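Local coordinates for protein putative carbohydrate-active enzyme (Uncultured organism, PDB 5WH8) that probably hydrolyses O-glycosidic bonds of cellulose, the chain being the family 5 glycoside hydrolase domain of a longer multi-modular cellulase, at residues F42-T47 / A287-D292; A49-L54 / L100-I105; K56-D61 / N294-S299; F63-Y68 / N92-C97; I266-W271 / Q301-K306. All coordinates share one frame; numbering follows the deposited sequence. Where two conformers were deposited one is given.

The five contacts lie in and around the wall of a closed eight-stranded beta/alpha barrel; contacts 4 and 5 pack helices on strands, the others join outer loops and helices. Contacts 2 and 4, with centres 9 Å apart, reach neighbouring strands of the barrel, 103-109 and 62-68, and the ring of F63 meets L51. Contacts 3 and 5 also lie 9 Å apart and share helix 298-307, where K304 of contact 5 is hydrogen-bonded to N294 of contact 3. Contact 1 sits on the rim about the C-terminal strand ends, 14 Å centre to centre from contact 2. Inside the barrel, R64 of contact 4 touches W271 of contact 5, toward the end where family 5 enzymes generally bind substrate.

Contact 1. Residues F42-T47 / A287-D292; sequences FPKCYT and ASNSGD
With CG opposite the carbonyl carbon (chi1 -72°) and a bend at chi3 (76°), the side chain of K44 reaches over the short helix 287-290, while C45 points its SG at S288 through a similar first torsion (chi1 -71°). The contact lies on the rim of the TIM barrel: the loop that follows the first barrel strand, 32-36, here folded into a 3-10 turn at 43-45, meets the helix that comes after the last strand, 268-273. S288 is the centre of the interface. Its CB faces C45 SG at 3.8 Å and K44 CB at 4.2 Å, so it lies against the root of K44 and the sulfur of C45. Further out, K44 CE rests against the carbonyl S288 O at 3.6 Å, and the lysine carries on past it toward N289, whose side chain it meets at a slant. The surface joined is modest, 166 Å², and built from van der Waals contacts. S288 OG and Y46 OH have partners elsewhere: S288 OG is hydrogen-bonded to D275 on the loop beyond the last strand, and Y46 OH to the backbone of H37 and F273, linking the end of the first barrel strand to the last. One face of the Y46 ring is covered by C45 CB, 3.7 Å above the plane and displaced toward the rim.

Contact 2. Residues A49-L54 / L100-I105; sequences ASLTAL and LGIYCI
The flat group in this contact is the peptide joining L51 to T52: L100 CD1 sits over one of its faces, 3.6 Å from L51 C and 3.7 Å from L51 O. No aromatic ring of either segment takes part, and the rest of the interface is made by branched aliphatic ends. The same methyl, L100 CD1, also meets L51 CB at 3.8 Å, while the other branch, CD2, lies by T52 OG1 at 3.6 Å, the two side chains crossing at about a right angle. L100 thus rests its two methyls side by side on the helix, one on the peptide and the other against the threonine. Deeper in, L51 CD1 approaches I102 CD1 end to end at 4.3 Å. This joins helix 48-56 to the link between helix 83-100 and strand 103-109 of the TIM barrel. There a Schellman motif ends the helix at G101, and the chain turns so that L100 and I102 both direct their side chains at the neighbouring helix. Around them, L51 packs on F63 and I96, and I102 on C97, so the leucine is part of the layer between helices and barrel wall. T52 OG1 has its hydrogen bond with E48 O in its own helix, which is consistent with its having a methyl as neighbour here, and the two segments are held together by van der Waals packing, largely of aliphatic groups.

Contact 3. Residues K56-D61 / N294-S299; sequences KDWNID and NMVSES
The backbones come closest at D57 and N294, whose CA atoms are 7.7 Å apart, where the loop between helix 48-56 and strand 62-68 of the TIM barrel meets the lead-in to helix 298-307; positive phi at N59 and an inverse gamma turn centred on M295 shape the two segments. The amide of N294 does most of the joining. Its ND2 donates to D57 OD2 at 2.9 Å, nearly straight (166°) and close to the amide plane, yet reaching the carboxylate oxygen from well above its plane (46°). The indole of W58 runs past the amide in the opposite direction, the two planes 35° apart. W58 CZ2 touches V296 CG1 at 3.5 Å, and its NE1 is hydrogen-bonded to W293 O. K304 of helix 298-307 makes a cation-pi contact with W58 and donates to N294 OD1. One asparagine amide therefore spans an acid and a base, an ordering that may partly balance the two charges and that fixes which way round the amide lies.

Contact 4. Residues F63-Y68 / N92-C97; sequences FRLAIY and NMVDIC
Apolar packing makes this contact, centred on L65 and M93. Both methyls of L65 fork around the root of the methionine, CD1 and CD2 each 3.8 Å from M93 CB, and CD1 also reaches V94 CG2 at 4.1 Å, where the two side chains cross at about a right angle. One sulfur contact is added at the beginning of the strand segment, F63 CB to C97 SG at 4.2 Å. Among the strand's own side chains, L65 CD2 lies in the plane of the F63 ring, at its edge. The backbone elements are nearly antiparallel (175°), their axes 10.2 Å apart, as expected for the first strand and the helix of a beta-alpha-beta crossover in a TIM barrel, completed by strand 103-109. Alternation along the strand separates two chemistries: F63 and L65 give the helix-facing side an apolar layer, whereas R64 points into the barrel and carries its charge there, ion-paired with E145 and E237.

Contact 5. Residues I266-W271 / Q301-K306; sequences ISWVNW and QYIKRK. With EDO (1,2-ethanediol), chain I; EDO (1,2-ethanediol), chain D; EDO (1,2-ethanediol), chain E; EDO (1,2-ethanediol), chain M.
W268 and N270, two outward-facing residues of the last TIM-barrel strand, meet I303 and K306 of helix 298-307, which runs roughly antiparallel to that strand (152°) at 10.7 Å between axes. The side chain of N270 crosses I303 at a slant, with CG 3.6 Å from I303 CG1 and ND2 3.6 Å from I303 CD1, so CG1 and CD1 of the isoleucine lie against CG, OD1 and ND2 of the amide. The indole of W268 crosses K306 at about a right angle: CZ2 stands 4.0 Å from K306 CB, and CZ3 touches I303 CG2 at 4.3 Å. Beyond CB the lysine bends away at chi2 (-62°), and its NZ is hydrogen-bonded to N255. W271, at the corner of the chain, turns instead to the barrel interior beside H37, and its NE1 donates to O1 of a 1,2-ethanediol (chain M), probably from the crystallisation liquor. On the outside, W268 NE1 donates in the ring plane to O2 of another, chain D, 2.9 Å away and almost straight (171°).

Contact 1. Residues F42-T47 / A287-D292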
# COMPACT_ATOMS: atom_id res chain seq x y z
N PHE A 42 2.59 16.44 4.29
CA PHE A 42 2.44 16.18 5.74
C PHE A 42 3.69 15.56 6.35
O PHE A 42 3.61 14.60 7.12
CB PHE A 42 1.22 15.26 5.99
CG PHE A 42 -0.05 15.86 5.51
CD1 PHE A 42 -0.75 16.74 6.30
CD2 PHE A 42 -0.52 15.60 4.23
CE1 PHE A 42 -1.90 17.33 5.85
CE2 PHE A 42 -1.66 16.19 3.78
CZ PHE A 42 -2.35 17.07 4.57
N PRO A 43 4.88 16.13 6.06
CA PRO A 43 6.08 15.47 6.58
C PRO A 43 6.16 15.35 8.10
O PRO A 43 6.79 14.43 8.57
CB PRO A 43 7.22 16.35 6.05
CG PRO A 43 6.59 17.68 5.82
CD PRO A 43 5.19 17.39 5.37
N LYS A 44 5.53 16.24 8.86
CA LYS A 44 5.56 16.13 10.32
C LYS A 44 4.82 14.89 10.83
O LYS A 44 5.03 14.45 11.97
CB LYS A 44 4.96 17.39 10.96
CG LYS A 44 5.85 18.59 10.85
CD LYS A 44 5.26 19.80 11.57
CE LYS A 44 5.42 19.70 13.09
NZ LYS A 44 4.99 20.96 13.76
N CYS A 45 3.96 14.31 9.99
CA CYS A 45 3.22 13.12 10.35
C CYS A 45 4.01 11.80 10.19
O CYS A 45 3.51 10.77 10.62
CB CYS A 45 1.92 13.00 9.52
SG CYS A 45 0.63 14.22 9.94
N TYR A 46 5.20 11.83 9.58
CA TYR A 46 5.90 10.58 9.21
C TYR A 46 7.29 10.61 9.83
O TYR A 46 8.27 11.05 9.20
CB TYR A 46 5.93 10.40 7.67
CG TYR A 46 4.54 10.64 7.10
CD1 TYR A 46 3.44 9.93 7.60
CD2 TYR A 46 4.31 11.64 6.16
CE1 TYR A 46 2.16 10.19 7.14
CE2 TYR A 46 3.02 11.90 5.69
CZ TYR A 46 1.96 11.18 6.19
OH TYR A 46 0.69 11.48 5.75
N THR A 47 7.35 10.14 11.07
CA THR A 47 8.58 10.17 11.87
C THR A 47 8.76 8.87 12.66
O THR A 47 7.85 8.02 12.71
CB THR A 47 8.56 11.32 12.89
OG1 THR A 47 7.52 11.09 13.85
CG2 THR A 47 8.32 12.65 12.22
N ALA A 287 -3.13 17.41 15.25
CA ALA A 287 -2.42 16.32 15.89
C ALA A 287 -0.92 16.32 15.57
O ALA A 287 -0.10 15.90 16.39
CB ALA A 287 -3.04 14.98 15.50
N SER A 288 -0.53 16.77 14.37
CA SER A 288 0.91 16.79 14.05
C SER A 288 1.62 17.95 14.77
O SER A 288 2.84 17.89 14.93
CB SER A 288 1.15 16.88 12.54
OG SER A 288 0.72 18.10 12.00
N ASN A 289 0.88 18.96 15.20
CA ASN A 289 1.46 20.05 16.01
C ASN A 289 1.70 19.60 17.44
O ASN A 289 2.75 19.89 18.02
CB ASN A 289 0.55 21.29 16.01
CG ASN A 289 0.52 22.00 14.66
OD1 ASN A 289 1.48 21.95 13.89
ND2 ASN A 289 -0.58 22.69 14.39
N SER A 290 0.73 18.87 18.01
CA SER A 290 0.84 18.37 19.38
C SER A 290 1.70 17.12 19.51
O SER A 290 2.27 16.84 20.57
CB SER A 290 -0.56 18.06 19.93
OG SER A 290 -1.12 16.96 19.24
N GLY A 291 1.78 16.35 18.44
CA GLY A 291 2.48 15.08 18.47
C GLY A 291 1.66 13.96 19.08
O GLY A 291 2.20 12.94 19.48
N ASP A 292 0.35 14.17 19.20
CA ASP A 292 -0.53 13.18 19.81
C ASP A 292 -1.10 12.27 18.72
O ASP A 292 -2.15 12.54 18.14
CB ASP A 292 -1.66 13.86 20.60
CG ASP A 292 -2.45 12.89 21.45
OD1 ASP A 292 -2.32 11.67 21.24
OD2 ASP A 292 -3.23 13.33 22.34

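Contact 2. Residues A49-L54 / L100-I105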
# COMPACT_ATOMS: atom_id res chain seq x y z
N ALA A 49 8.74 8.68 15.82
CA ALA A 49 7.73 8.73 16.87
C ALA A 49 6.33 8.37 16.39
O ALA A 49 5.61 7.65 17.07
CB ALA A 49 7.71 10.11 17.51
N SER A 50 5.92 8.87 15.23
CA SER A 50 4.55 8.64 14.78
C SER A 50 4.39 7.19 14.36
O SER A 50 3.38 6.56 14.69
CB SER A 50 4.16 9.59 13.65
OG SER A 50 4.82 9.30 12.42
N LEU A 51 5.36 6.65 13.64
CA LEU A 51 5.26 5.25 13.26
C LEU A 51 5.37 4.31 14.47
O LEU A 51 4.72 3.27 14.51
CB LEU A 51 6.32 4.90 12.22
CG LEU A 51 5.95 5.15 10.75
CD1 LEU A 51 4.92 4.16 10.31
CD2 LEU A 51 5.48 6.55 10.50
N THR A 52 6.14 4.69 15.49
CA THR A 52 6.17 3.90 16.72
C THR A 52 4.77 3.84 17.36
O THR A 52 4.34 2.78 17.80
CB THR A 52 7.23 4.47 17.73
OG1 THR A 52 8.54 4.28 17.22
CG2 THR A 52 7.16 3.73 19.05
N ALA A 53 4.05 4.97 17.38
CA ALA A 53 2.68 4.98 17.90
C ALA A 53 1.76 4.12 17.04
O ALA A 53 0.92 3.39 17.57
CB ALA A 53 2.13 6.43 17.98
N LEU A 54 1.91 4.19 15.72
CA LEU A 54 1.09 3.35 14.85
C LEU A 54 1.28 1.87 15.16
O LEU A 54 0.32 1.08 15.15
CB LEU A 54 1.39 3.64 13.39
CG LEU A 54 0.68 4.87 12.82
CD1 LEU A 54 1.30 5.25 11.50
CD2 LEU A 54 -0.80 4.57 12.65
N LEU A 100 10.94 -1.30 13.53
CA LEU A 100 9.69 -1.62 14.22
C LEU A 100 9.11 -2.98 13.83
O LEU A 100 8.14 -3.41 14.43
CB LEU A 100 8.64 -0.52 13.93
CG LEU A 100 8.98 0.85 14.51
CD1 LEU A 100 8.07 1.93 13.90
CD2 LEU A 100 8.85 0.86 16.04
N GLY A 101 9.70 -3.65 12.85
CA GLY A 101 9.22 -4.95 12.40
C GLY A 101 7.86 -4.91 11.72
O GLY A 101 7.05 -5.81 11.94
N ILE A 102 7.60 -3.88 10.92
CA ILE A 102 6.40 -3.87 10.07
C ILE A 102 6.73 -3.82 8.59
O ILE A 102 7.81 -3.35 8.19
CB ILE A 102 5.43 -2.70 10.38
CG1 ILE A 102 6.11 -1.34 10.27
CG2 ILE A 102 4.80 -2.91 11.79
CD1 ILE A 102 5.10 -0.18 10.22
N TYR A 103 5.80 -4.30 7.79
CA TYR A 103 5.96 -4.30 6.34
C TYR A 103 5.83 -2.86 5.81
O TYR A 103 5.20 -1.99 6.43
CB TYR A 103 4.95 -5.28 5.69
CG TYR A 103 5.25 -6.71 6.09
CD1 TYR A 103 6.23 -7.44 5.42
CD2 TYR A 103 4.66 -7.28 7.22
CE1 TYR A 103 6.57 -8.70 5.82
CE2 TYR A 103 4.99 -8.56 7.61
CZ TYR A 103 5.95 -9.26 6.91
OH TYR A 103 6.28 -10.52 7.36
N CYS A 104 6.47 -2.60 4.67
CA CYS A 104 6.53 -1.26 4.10
C CYS A 104 6.26 -1.32 2.62
O CYS A 104 7.03 -1.95 1.89
CB CYS A 104 7.88 -0.62 4.38
SG CYS A 104 8.06 1.07 3.79
N ILE A 105 5.22 -0.63 2.17
CA ILE A 105 4.95 -0.50 0.73
C ILE A 105 5.56 0.79 0.23
O ILE A 105 5.24 1.88 0.75
CB ILE A 105 3.45 -0.48 0.40
CG1 ILE A 105 2.76 -1.76 0.87
CG2 ILE A 105 3.24 -0.33 -1.09
CD1 ILE A 105 1.24 -1.73 0.75

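Contact 3. Residues K56-D61 / N294-S299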
# COMPACT_ATOMS: atom_id res chain seq x y z
N LYS A 56 2.82 0.38 18.05
CA LYS A 56 2.56 -0.01 19.44
C LYS A 56 1.13 0.25 19.91
O LYS A 56 0.61 -0.52 20.73
CB LYS A 56 3.52 0.71 20.39
CG LYS A 56 5.00 0.43 20.13
CD LYS A 56 5.39 -1.05 20.19
CE LYS A 56 5.31 -1.62 21.59
NZ LYS A 56 5.77 -3.04 21.63
N ASP A 57 0.51 1.33 19.43
CA ASP A 57 -0.84 1.73 19.86
C ASP A 57 -1.96 1.40 18.88
O ASP A 57 -3.06 1.05 19.30
CB ASP A 57 -0.89 3.24 20.14
CG ASP A 57 0.20 3.72 21.10
OD1 ASP A 57 0.57 2.96 22.03
OD2 ASP A 57 0.67 4.86 20.93
N TRP A 58 -1.74 1.53 17.57
CA TRP A 58 -2.79 1.18 16.62
C TRP A 58 -2.67 -0.27 16.12
O TRP A 58 -3.56 -0.74 15.44
CB TRP A 58 -2.81 2.11 15.38
CG TRP A 58 -2.99 3.60 15.56
CD1 TRP A 58 -2.49 4.41 16.55
CD2 TRP A 58 -3.72 4.45 14.67
NE1 TRP A 58 -2.86 5.72 16.31
CE2 TRP A 58 -3.62 5.76 15.17
CE3 TRP A 58 -4.45 4.22 13.49
CZ2 TRP A 58 -4.21 6.85 14.53
CZ3 TRP A 58 -5.03 5.29 12.87
CH2 TRP A 58 -4.91 6.59 13.38
N ASN A 59 -1.55 -0.94 16.41
CA ASN A 59 -1.36 -2.35 16.05
C ASN A 59 -1.30 -2.59 14.54
O ASN A 59 -1.76 -3.63 14.05
CB ASN A 59 -2.48 -3.20 16.67
CG ASN A 59 -2.67 -2.93 18.15
OD1 ASN A 59 -3.71 -2.43 18.58
ND2 ASN A 59 -1.65 -3.25 18.93
N ILE A 60 -0.72 -1.66 13.77
CA ILE A 60 -0.65 -1.87 12.33
C ILE A 60 0.37 -2.95 11.98
O ILE A 60 1.33 -3.17 12.73
CB ILE A 60 -0.29 -0.58 11.52
CG1 ILE A 60 1.14 -0.07 11.76
CG2 ILE A 60 -1.34 0.52 11.76
CD1 ILE A 60 1.59 0.99 10.76
N ASP A 61 0.15 -3.60 10.85
CA ASP A 61 1.06 -4.63 10.33
C ASP A 61 1.94 -4.10 9.21
O ASP A 61 2.95 -4.73 8.85
CB ASP A 61 0.29 -5.80 9.76
CG ASP A 61 -0.61 -6.49 10.77
OD1 ASP A 61 -0.14 -6.79 11.89
OD2 ASP A 61 -1.78 -6.72 10.41
N ASN A 294 -2.50 9.55 18.70
CA ASN A 294 -3.70 8.79 18.99
C ASN A 294 -4.95 9.69 19.07
O ASN A 294 -6.04 9.24 19.43
CB ASN A 294 -3.52 7.99 20.28
CG ASN A 294 -2.53 6.85 20.11
OD1 ASN A 294 -2.81 5.88 19.42
ND2 ASN A 294 -1.36 6.96 20.73
N MET A 295 -4.78 10.96 18.73
CA MET A 295 -5.91 11.91 18.68
C MET A 295 -6.69 11.72 17.37
O MET A 295 -6.54 12.50 16.42
CB MET A 295 -5.42 13.34 18.81
CG MET A 295 -6.55 14.34 19.02
SD MET A 295 -7.44 14.16 20.59
CE MET A 295 -6.33 15.06 21.68
N VAL A 296 -7.48 10.66 17.34
CA VAL A 296 -8.14 10.19 16.12
C VAL A 296 -9.43 10.93 15.81
O VAL A 296 -10.14 11.40 16.71
CB VAL A 296 -8.46 8.68 16.18
CG1 VAL A 296 -7.16 7.86 16.11
CG2 VAL A 296 -9.23 8.32 17.43
N SER A 297 -9.71 11.03 14.52
CA SER A 297 -10.99 11.47 13.99
C SER A 297 -12.05 10.37 14.11
O SER A 297 -11.74 9.26 14.56
CB SER A 297 -10.83 11.82 12.51
OG SER A 297 -10.49 10.64 11.79
N GLU A 298 -13.27 10.66 13.65
CA GLU A 298 -14.32 9.64 13.65
C GLU A 298 -13.88 8.44 12.78
O GLU A 298 -14.00 7.27 13.19
CB GLU A 298 -15.64 10.23 13.16
CG GLU A 298 -16.80 9.27 13.19
CD GLU A 298 -18.12 9.89 12.70
OE1 GLU A 298 -18.09 11.01 12.14
OE2 GLU A 298 -19.18 9.25 12.88
N SER A 299 -13.35 8.73 11.58
CA SER A 299 -12.85 7.66 10.71
C SER A 299 -11.64 6.92 11.33
O SER A 299 -11.57 5.69 11.31
CB SER A 299 -12.47 8.22 9.32
OG SER A 299 -12.04 7.19 8.41

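Contact 4. Residues F63-Y68 / N92-C97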
# COMPACT_ATOMS: atom_id res chain seq x y z
N PHE A 63 2.80 -0.23 6.67
CA PHE A 63 2.66 1.19 6.38
C PHE A 63 2.99 1.42 4.92
O PHE A 63 3.93 0.84 4.39
CB PHE A 63 3.59 2.06 7.27
CG PHE A 63 3.24 3.52 7.25
CD1 PHE A 63 2.10 3.99 7.87
CD2 PHE A 63 4.03 4.43 6.57
CE1 PHE A 63 1.75 5.33 7.82
CE2 PHE A 63 3.69 5.77 6.51
CZ PHE A 63 2.56 6.23 7.15
N ARG A 64 2.23 2.30 4.27
CA ARG A 64 2.42 2.60 2.85
C ARG A 64 2.92 4.03 2.66
O ARG A 64 2.34 4.97 3.17
CB ARG A 64 1.10 2.37 2.11
CG ARG A 64 1.07 2.79 0.64
CD ARG A 64 -0.30 2.47 0.14
NE ARG A 64 -0.60 2.60 -1.28
CZ ARG A 64 -1.44 3.49 -1.82
NH1 ARG A 64 -1.98 4.48 -1.12
NH2 ARG A 64 -1.71 3.40 -3.11
N LEU A 65 4.01 4.15 1.89
CA LEU A 65 4.63 5.41 1.56
C LEU A 65 4.11 5.85 0.19
O LEU A 65 4.55 5.36 -0.84
CB LEU A 65 6.17 5.27 1.56
CG LEU A 65 6.81 4.76 2.84
CD1 LEU A 65 8.28 4.52 2.59
CD2 LEU A 65 6.62 5.70 3.99
N ALA A 66 3.17 6.78 0.21
CA ALA A 66 2.57 7.30 -1.02
C ALA A 66 3.45 8.40 -1.58
O ALA A 66 3.41 9.54 -1.11
CB ALA A 66 1.17 7.83 -0.75
N ILE A 67 4.24 8.04 -2.59
CA ILE A 67 5.22 8.93 -3.20
C ILE A 67 4.59 9.55 -4.45
O ILE A 67 4.65 8.97 -5.53
CB ILE A 67 6.51 8.16 -3.53
CG1 ILE A 67 7.10 7.57 -2.24
CG2 ILE A 67 7.54 9.06 -4.21
CD1 ILE A 67 7.75 6.26 -2.46
N TYR A 68 3.92 10.69 -4.29
CA TYR A 68 3.27 11.32 -5.43
C TYR A 68 4.29 11.62 -6.50
O TYR A 68 5.39 12.06 -6.17
CB TYR A 68 2.59 12.62 -5.03
CG TYR A 68 1.17 12.47 -4.51
CD1 TYR A 68 0.93 11.94 -3.26
CD2 TYR A 68 0.09 12.92 -5.26
CE1 TYR A 68 -0.36 11.84 -2.77
CE2 TYR A 68 -1.19 12.81 -4.79
CZ TYR A 68 -1.41 12.28 -3.54
OH TYR A 68 -2.71 12.19 -3.05
N ASN A 92 15.00 6.30 4.60
CA ASN A 92 14.90 6.52 6.04
C ASN A 92 13.59 5.93 6.60
O ASN A 92 13.58 5.28 7.64
CB ASN A 92 14.98 8.01 6.40
CG ASN A 92 16.37 8.61 6.18
OD1 ASN A 92 17.35 7.91 5.98
ND2 ASN A 92 16.43 9.94 6.24
N MET A 93 12.49 6.17 5.90
CA MET A 93 11.19 5.64 6.33
C MET A 93 11.17 4.11 6.27
O MET A 93 10.62 3.45 7.15
CB MET A 93 10.05 6.20 5.47
CG MET A 93 9.88 7.70 5.55
SD MET A 93 9.70 8.34 7.21
CE MET A 93 8.36 7.35 7.85
N VAL A 94 11.75 3.54 5.22
CA VAL A 94 11.86 2.07 5.10
C VAL A 94 12.64 1.49 6.30
O VAL A 94 12.28 0.45 6.85
CB VAL A 94 12.51 1.67 3.76
CG1 VAL A 94 12.76 0.16 3.70
CG2 VAL A 94 11.62 2.13 2.60
N ASP A 95 13.70 2.18 6.71
CA ASP A 95 14.51 1.71 7.84
C ASP A 95 13.74 1.81 9.17
O ASP A 95 13.87 0.93 10.03
CB ASP A 95 15.82 2.51 7.93
CG ASP A 95 16.77 2.24 6.77
OD1 ASP A 95 16.74 1.14 6.18
OD2 ASP A 95 17.57 3.15 6.47
N ILE A 96 12.94 2.86 9.34
CA ILE A 96 12.11 2.99 10.54
C ILE A 96 11.14 1.81 10.59
O ILE A 96 11.00 1.18 11.64
CB ILE A 96 11.35 4.33 10.59
CG1 ILE A 96 12.33 5.46 10.90
CG2 ILE A 96 10.24 4.33 11.66
CD1 ILE A 96 11.80 6.82 10.53
N CYS A 97 10.52 1.46 9.46
CA CYS A 97 9.63 0.30 9.45
C CYS A 97 10.38 -0.98 9.81
O CYS A 97 9.84 -1.84 10.52
CB CYS A 97 8.95 0.13 8.09
SG CYS A 97 7.72 1.43 7.74

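Contact 5. Residues I266-W271 / Q301-K306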
# COMPACT_ATOMS: atom_id res chain seq x y z
N ILE A 266 -7.83 -10.97 2.28
CA ILE A 266 -7.27 -9.89 1.47
C ILE A 266 -6.75 -8.78 2.41
O ILE A 266 -7.49 -8.29 3.27
CB ILE A 266 -8.31 -9.34 0.48
CG1 ILE A 266 -8.59 -10.39 -0.60
CG2 ILE A 266 -7.87 -8.02 -0.17
CD1 ILE A 266 -9.75 -10.06 -1.50
N SER A 267 -5.48 -8.42 2.22
CA SER A 267 -4.84 -7.36 3.00
C SER A 267 -5.38 -5.99 2.63
O SER A 267 -5.77 -5.75 1.46
CB SER A 267 -3.32 -7.39 2.79
OG SER A 267 -2.73 -8.60 3.29
N TRP A 268 -5.36 -5.08 3.62
CA TRP A 268 -5.92 -3.74 3.44
C TRP A 268 -5.11 -2.64 4.13
O TRP A 268 -4.47 -2.87 5.16
CB TRP A 268 -7.38 -3.69 3.93
CG TRP A 268 -7.77 -4.03 5.33
CD1 TRP A 268 -8.45 -5.15 5.72
CD2 TRP A 268 -7.67 -3.20 6.50
NE1 TRP A 268 -8.74 -5.09 7.06
CE2 TRP A 268 -8.28 -3.91 7.57
CE3 TRP A 268 -7.11 -1.93 6.77
CZ2 TRP A 268 -8.37 -3.39 8.85
CZ3 TRP A 268 -7.18 -1.44 8.05
CH2 TRP A 268 -7.81 -2.16 9.07
N VAL A 269 -5.15 -1.46 3.49
CA VAL A 269 -4.40 -0.28 3.91
C VAL A 269 -5.34 0.93 3.80
O VAL A 269 -5.83 1.23 2.72
CB VAL A 269 -3.16 -0.07 3.04
CG1 VAL A 269 -2.37 1.13 3.51
CG2 VAL A 269 -2.27 -1.34 3.03
N ASN A 270 -5.58 1.62 4.91
CA ASN A 270 -6.53 2.74 4.96
C ASN A 270 -5.90 4.10 4.60
O ASN A 270 -4.81 4.45 5.10
CB ASN A 270 -7.15 2.84 6.37
CG ASN A 270 -8.10 4.00 6.53
OD1 ASN A 270 -7.84 4.93 7.29
ND2 ASN A 270 -9.23 3.96 5.83
N TRP A 271 -6.62 4.86 3.79
CA TRP A 271 -6.31 6.27 3.49
C TRP A 271 -7.03 7.21 4.48
O TRP A 271 -8.27 7.19 4.48
CB TRP A 271 -6.75 6.60 2.07
CG TRP A 271 -6.34 7.98 1.61
CD1 TRP A 271 -7.06 9.11 1.75
CD2 TRP A 271 -5.13 8.33 0.93
NE1 TRP A 271 -6.37 10.17 1.20
CE2 TRP A 271 -5.18 9.71 0.70
CE3 TRP A 271 -4.00 7.61 0.51
CZ2 TRP A 271 -4.14 10.40 0.07
CZ3 TRP A 271 -2.98 8.29 -0.11
CH2 TRP A 271 -3.06 9.66 -0.33
N GLN A 301 -10.98 6.54 14.49
CA GLN A 301 -11.47 5.73 15.61
C GLN A 301 -11.99 4.38 15.10
O GLN A 301 -11.69 3.33 15.67
CB GLN A 301 -12.54 6.51 16.38
CG GLN A 301 -13.17 5.76 17.52
CD GLN A 301 -14.14 6.65 18.30
OE1 GLN A 301 -13.90 6.99 19.47
NE2 GLN A 301 -15.22 7.05 17.64
N TYR A 302 -12.75 4.43 14.01
CA TYR A 302 -13.32 3.23 13.41
C TYR A 302 -12.23 2.31 12.89
O TYR A 302 -12.24 1.11 13.17
CB TYR A 302 -14.28 3.64 12.27
CG TYR A 302 -14.72 2.51 11.35
CD1 TYR A 302 -15.85 1.76 11.63
CD2 TYR A 302 -14.02 2.23 10.20
CE1 TYR A 302 -16.26 0.75 10.77
CE2 TYR A 302 -14.41 1.21 9.34
CZ TYR A 302 -15.53 0.47 9.64
OH TYR A 302 -15.88 -0.53 8.76
N ILE A 303 -11.24 2.86 12.18
CA ILE A 303 -10.14 2.06 11.66
C ILE A 303 -9.24 1.50 12.76
O ILE A 303 -8.87 0.33 12.73
CB ILE A 303 -9.31 2.90 10.62
CG1 ILE A 303 -10.19 3.31 9.44
CG2 ILE A 303 -8.03 2.15 10.19
CD1 ILE A 303 -10.66 2.13 8.55
N LYS A 304 -8.90 2.31 13.76
CA LYS A 304 -8.12 1.83 14.88
C LYS A 304 -8.82 0.69 15.61
O LYS A 304 -8.17 -0.27 16.05
CB LYS A 304 -7.84 3.00 15.85
CG LYS A 304 -6.82 2.69 16.90
CD LYS A 304 -6.41 3.95 17.68
CE LYS A 304 -5.73 3.51 18.93
NZ LYS A 304 -5.31 4.65 19.75
N ARG A 305 -10.14 0.76 15.71
CA ARG A 305 -10.90 -0.34 16.29
C ARG A 305 -10.82 -1.62 15.44
O ARG A 305 -10.66 -2.72 15.99
CB ARG A 305 -12.35 0.09 16.50
CG ARG A 305 -13.18 -0.88 17.30
CD ARG A 305 -14.35 -0.17 17.96
NE ARG A 305 -15.16 -1.12 18.70
CZ ARG A 305 -16.22 -0.81 19.43
NH1 ARG A 305 -16.62 0.45 19.53
NH2 ARG A 305 -16.88 -1.77 20.07
N LYS A 306 -10.89 -1.50 14.10
CA LYS A 306 -10.71 -2.68 13.23
C LYS A 306 -9.29 -3.28 13.36
O LYS A 306 -9.09 -4.49 13.35
CB LYS A 306 -10.96 -2.34 11.76
CG LYS A 306 -12.39 -1.91 11.40
CD LYS A 306 -13.41 -3.03 11.67
CE LYS A 306 -14.82 -2.59 11.27
NZ LYS A 306 -15.86 -3.40 11.91
C1 EDO I . -17.16 -5.94 9.91
O1 EDO I . -17.94 -5.76 11.10
C2 EDO I . -15.63 -5.99 10.09
O2 EDO I . -15.16 -6.50 11.36
C1 EDO D . -10.88 -6.95 11.08
O1 EDO D . -11.13 -8.38 10.99
C2 EDO D . -11.00 -6.32 9.70
O2 EDO D . -10.09 -6.95 8.79
C1 EDO E . -13.98 11.58 17.03
O1 EDO E . -14.65 12.29 18.08
C2 EDO E . -12.89 10.72 17.65
O2 EDO E . -13.46 9.85 18.62
C1 EDO M . -7.30 13.20 -0.77
O1 EDO M . -7.70 12.90 0.58
C2 EDO M . -7.40 14.69 -1.14
O2 EDO M . -6.99 15.57 -0.07